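Protein of unknown function with a Fic domain (Bacteroides thetaiotaomicron VPI-5482, PDB 3CUC) is of unknown function, a single-chain, mostly helical protein built around a domain of the Fic/DOC family. Local coordinates at residues 6-10 / 263-267; 76-80 / 106-110. Numbering follows the deposited sequence.

Contact 1 of 2, residues 6-10 / 263-267; sequences NIKQL and SSCLI
Both segments are regular alpha-helix: 6-10 is the first turn of helix 6-16, closed by Leu10 N to Asn6 O (3.2 Å), and 263-267 is a middle turn of helix 256-277, with Ile267 N 2.8 Å from Ser263 O. Their axes run 10.1 Å apart at closest approach, N-to-C directions 40° apart (signed crossing angle +40°), and the nearest CA atoms, those of Ile7 and Ile267, are 5.8 Å apart. The apolar contacts centre on these two isoleucines, Ile7 CB lying 3.9 Å from Ile267 CG1. Ile7 (chi1 t, chi2 t) reaches CD1 across to Leu266 CD2 (4.0 Å); Ile267 (m, t) sets CG2 3.7 Å from Leu10 CD1. Van der Waals contact with polar residues completes the interface: Ile7 CD1 rests 3.7 Å from Ser263 O and 3.9 Å from Ser263 CB, and Asn6 ND2 is 3.9 Å from Ile267 CD1. Ser263 OG bonds within its own helix, to Val259 O. Leu10 also touches Leu270, Thr271 and Ile274, extending the apolar seam. Only 244 Å² is buried, as befits a surface contact in which an N-terminal helix packs, inclined by 40°, on the last long helix of an all-alpha fold.

Contact 2 of 2, residues 76-80 / 106-110; sequences AHNVG and TILVQ
Segment 76-80 is one turn in the middle of helix 68-89, with Gly80 N bonded to Ala76 O at 2.9 Å. Segment 106-110 begins with the last two residues of helix 97-107, Thr106 and Ile107, and then unwinds: Leu108 leaves helical geometry (phi/psi -93/108), Val109 returns to -57/-36 and Gln110 is extended (-163/166). The backbones meet at Ala76 and Ile107, whose CA atoms are just 4.5 Å apart. Small residues permit this approach. Ala76 CB faces the C-terminal end of the other helix, 3.1 Å from Thr106 O and 3.5 Å from Ile107 O, and also meets Val109 CG2 at 3.9 Å. One turn on, Gly80 CA lies 4.2 Å from Ile107 CG2; a CB at Gly80 would clash with that methyl. Ile107 (chi1 p, chi2 t) packs the same CG2 3.8 Å from His77 CA. Thr106, with chi1 m, turns CG2 to Val79 CG1 (3.7 Å) and Gly80 N (4.2 Å), while its OG1 bonds to Glu102 O. In all, 253 Å² is buried between the side of one helix and the C-terminal end of the other. His77 (chi1 t) joins the contact to helix 22-42 by hydrogen-bonding through ND1 to Asn37 OD1, its ring also meeting that of Phe36; helix 199-213 lies alongside, Arg201 touching His77, Ile107 and Leu108.

Overall arrangement
From the N terminus the chain enters contact 1 almost at once, in helix 6-16, then passes through helices 22-42 and 50-59 to helix 68-89. There contact 2 opens a short loop, closed when helix 97-107 returns against residues 76-80. The remaining helices follow, from 156-173 to 244-248, before helix 256-277 comes back to the first turn of helix 6-16 and closes contact 1. The short loop of contact 2 thus falls wholly within the long one, without crossing it. Contact 1 ties the first helix of the chain to the last, contact 2 neighbouring helices; they lie on opposite sides of the chain's centre, their centres 30 Å apart.

Contact 1 of 2, residues 6-10 / 263-267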
loop_
_atom_site.group_PDB
_atom_site.type_symbol
_atom_site.label_atom_id
_atom_site.label_comp_id
_atom_site.label_asym_id
_atom_site.label_seq_id
_atom_site.Cartn_x
_atom_site.Cartn_y
_atom_site.Cartn_z
ATOM N N ASN A 6 5.477 22.963 2.454
ATOM C CA ASN A 6 6.731 22.207 2.507
ATOM C C ASN A 6 6.714 21.084 1.476
ATOM O O ASN A 6 7.662 20.914 0.717
ATOM C CB ASN A 6 6.976 21.630 3.902
ATOM C CG ASN A 6 8.317 20.925 4.009
ATOM O OD1 ASN A 6 9.314 21.379 3.449
ATOM N ND2 ASN A 6 8.346 19.803 4.723
ATOM N N ILE A 7 5.620 20.331 1.460
ATOM C CA ILE A 7 5.438 19.223 0.525
ATOM C C ILE A 7 5.361 19.678 -0.933
ATOM O O ILE A 7 5.843 18.991 -1.825
ATOM C CB ILE A 7 4.173 18.400 0.889
ATOM C CG1 ILE A 7 4.025 17.180 -0.024
ATOM C CG2 ILE A 7 2.920 19.273 0.837
ATOM C CD1 ILE A 7 3.156 16.101 0.555
ATOM N N LYS A 8 4.760 20.839 -1.170
ATOM C CA LYS A 8 4.614 21.367 -2.532
ATOM C C LYS A 8 5.953 21.806 -3.135
ATOM O O LYS A 8 6.169 21.702 -4.339
ATOM C CB LYS A 8 3.609 22.528 -2.549
ATOM C CG LYS A 8 2.166 22.070 -2.455
ATOM C CD LYS A 8 1.205 23.237 -2.422
ATOM C CE LYS A 8 -0.242 22.764 -2.423
ATOM N NZ LYS A 8 -1.168 23.775 -1.831
ATOM N N GLN A 9 6.843 22.291 -2.280
ATOM C CA GLN A 9 8.171 22.734 -2.680
ATOM C C GLN A 9 9.026 21.536 -3.037
ATOM O O GLN A 9 9.770 21.560 -4.016
ATOM C CB GLN A 9 8.809 23.475 -1.514
ATOM C CG GLN A 9 10.005 24.314 -1.846
ATOM C CD GLN A 9 10.370 25.214 -0.681
ATOM O OE1 GLN A 9 10.267 26.443 -0.768
ATOM N NE2 GLN A 9 10.769 24.599 0.439
ATOM N N LEU A 10 8.919 20.499 -2.207
ATOM C CA LEU A 10 9.619 19.243 -2.412
ATOM C C LEU A 10 9.158 18.574 -3.701
ATOM O O LEU A 10 9.978 18.110 -4.488
ATOM C CB LEU A 10 9.391 18.302 -1.227
ATOM C CG LEU A 10 10.141 18.581 0.078
ATOM C CD1 LEU A 10 9.682 17.613 1.171
ATOM C CD2 LEU A 10 11.655 18.496 -0.114
ATOM N N SER A 263 0.912 12.020 3.534
ATOM C CA SER A 263 1.676 13.177 3.074
ATOM C C SER A 263 3.023 13.276 3.779
ATOM O O SER A 263 4.032 13.583 3.147
ATOM C CB SER A 263 0.877 14.462 3.267
ATOM O OG SER A 263 -0.358 14.365 2.584
ATOM N N SER A 264 3.052 12.986 5.075
ATOM C CA SER A 264 4.313 13.003 5.809
ATOM C C SER A 264 5.263 11.899 5.304
ATOM O O SER A 264 6.478 12.095 5.259
ATOM C CB SER A 264 4.070 12.891 7.313
ATOM O OG SER A 264 3.495 11.641 7.641
ATOM N N CYS A 265 4.716 10.754 4.904
ATOM C CA CYS A 265 5.533 9.725 4.251
ATOM C C CYS A 265 6.052 10.217 2.919
ATOM O O CYS A 265 7.221 10.012 2.595
ATOM C CB CYS A 265 4.745 8.445 3.995
ATOM S SG CYS A 265 3.998 7.764 5.453
ATOM N N LEU A 266 5.171 10.845 2.140
ATOM C CA LEU A 266 5.542 11.343 0.826
ATOM C C LEU A 266 6.629 12.402 0.953
ATOM O O LEU A 266 7.516 12.475 0.112
ATOM C CB LEU A 266 4.324 11.895 0.103
ATOM C CG LEU A 266 4.520 12.282 -1.357
ATOM C CD1 LEU A 266 4.938 11.092 -2.196
ATOM C CD2 LEU A 266 3.229 12.869 -1.875
ATOM N N ILE A 267 6.567 13.199 2.018
ATOM C CA ILE A 267 7.638 14.150 2.330
ATOM C C ILE A 267 8.974 13.434 2.515
ATOM O O ILE A 267 9.993 13.869 1.986
ATOM C CB ILE A 267 7.316 14.999 3.590
ATOM C CG1 ILE A 267 6.262 16.058 3.263
ATOM C CG2 ILE A 267 8.566 15.695 4.118
ATOM C CD1 ILE A 267 5.790 16.840 4.461
#

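Contact 2 of 2, residues 76-80 / 106-110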
loop_
_atom_site.group_PDB
_atom_site.type_symbol
_atom_site.label_atom_id
_atom_site.label_comp_id
_atom_site.label_asym_id
_atom_site.label_seq_id
_atom_site.Cartn_x
_atom_site.Cartn_y
_atom_site.Cartn_z
ATOM N N ALA A 76 7.027 -13.169 -2.857
ATOM C CA ALA A 76 5.768 -13.010 -3.583
ATOM C C ALA A 76 5.300 -11.554 -3.524
ATOM O O ALA A 76 4.803 -11.015 -4.514
ATOM C CB ALA A 76 4.707 -13.935 -3.012
ATOM N N HIS A 77 5.468 -10.924 -2.363
ATOM C CA HIS A 77 5.146 -9.513 -2.199
ATOM C C HIS A 77 5.961 -8.639 -3.146
ATOM O O HIS A 77 5.464 -7.637 -3.657
ATOM C CB HIS A 77 5.386 -9.071 -0.757
ATOM C CG HIS A 77 4.959 -7.667 -0.486
ATOM N ND1 HIS A 77 5.789 -6.589 -0.695
ATOM C CD2 HIS A 77 3.787 -7.162 -0.034
ATOM C CE1 HIS A 77 5.150 -5.479 -0.375
ATOM N NE2 HIS A 77 3.933 -5.798 0.031
ATOM N N ASN A 78 7.212 -9.010 -3.387
ATOM C CA ASN A 78 8.031 -8.247 -4.329
ATOM C C ASN A 78 7.543 -8.424 -5.766
ATOM O O ASN A 78 7.657 -7.513 -6.575
ATOM C CB ASN A 78 9.499 -8.638 -4.234
ATOM C CG ASN A 78 10.373 -7.778 -5.101
ATOM O OD1 ASN A 78 10.330 -6.560 -5.009
ATOM N ND2 ASN A 78 11.164 -8.404 -5.960
ATOM N N VAL A 79 7.015 -9.608 -6.082
ATOM C CA VAL A 79 6.381 -9.837 -7.380
ATOM C C VAL A 79 5.141 -8.948 -7.455
ATOM O O VAL A 79 4.853 -8.356 -8.492
ATOM C CB VAL A 79 6.011 -11.337 -7.604
ATOM C CG1 VAL A 79 5.176 -11.509 -8.864
ATOM C CG2 VAL A 79 7.274 -12.198 -7.672
ATOM N N GLY A 80 4.428 -8.840 -6.336
ATOM C CA GLY A 80 3.299 -7.924 -6.227
ATOM C C GLY A 80 3.681 -6.484 -6.506
ATOM O O GLY A 80 2.966 -5.786 -7.215
ATOM N N THR A 106 -1.202 -13.603 -5.669
ATOM C CA THR A 106 0.250 -13.541 -5.822
ATOM C C THR A 106 0.978 -13.465 -4.484
ATOM O O THR A 106 1.817 -14.314 -4.191
ATOM C CB THR A 106 0.668 -12.325 -6.670
ATOM O OG1 THR A 106 0.017 -12.383 -7.939
ATOM C CG2 THR A 106 2.173 -12.298 -6.878
ATOM N N ILE A 107 0.654 -12.456 -3.676
ATOM C CA ILE A 107 1.441 -12.165 -2.466
ATOM C C ILE A 107 1.261 -13.228 -1.371
ATOM O O ILE A 107 2.193 -13.493 -0.605
ATOM C CB ILE A 107 1.173 -10.739 -1.896
ATOM C CG1 ILE A 107 -0.238 -10.609 -1.317
ATOM C CG2 ILE A 107 1.406 -9.686 -2.962
ATOM C CD1 ILE A 107 -0.420 -9.349 -0.538
ATOM N N LEU A 108 0.062 -13.808 -1.295
ATOM C CA LEU A 108 -0.175 -15.004 -0.487
ATOM C C LEU A 108 0.015 -16.166 -1.448
ATOM O O LEU A 108 -0.823 -16.385 -2.319
ATOM C CB LEU A 108 -1.598 -15.030 0.086
ATOM C CG LEU A 108 -2.113 -13.760 0.755
ATOM C CD1 LEU A 108 -3.538 -13.979 1.283
ATOM C CD2 LEU A 108 -1.161 -13.320 1.864
ATOM N N VAL A 109 1.102 -16.913 -1.307
ATOM C CA VAL A 109 1.546 -17.784 -2.398
ATOM C C VAL A 109 0.496 -18.802 -2.856
ATOM O O VAL A 109 0.389 -19.077 -4.052
ATOM C CB VAL A 109 2.845 -18.515 -2.028
ATOM C CG1 VAL A 109 3.280 -19.452 -3.158
ATOM C CG2 VAL A 109 3.944 -17.493 -1.705
ATOM N N GLN A 110 -0.294 -19.323 -1.917
ATOM C CA GLN A 110 -1.197 -20.445 -2.200
ATOM C C GLN A 110 -2.277 -20.613 -1.137
ATOM O O GLN A 110 -2.171 -20.049 -0.044
ATOM C CB GLN A 110 -0.385 -21.731 -2.293
ATOM C CG GLN A 110 0.473 -21.984 -1.060
ATOM C CD GLN A 110 1.634 -22.921 -1.330
ATOM O OE1 GLN A 110 1.580 -23.759 -2.230
ATOM N NE2 GLN A 110 2.692 -22.782 -0.543
#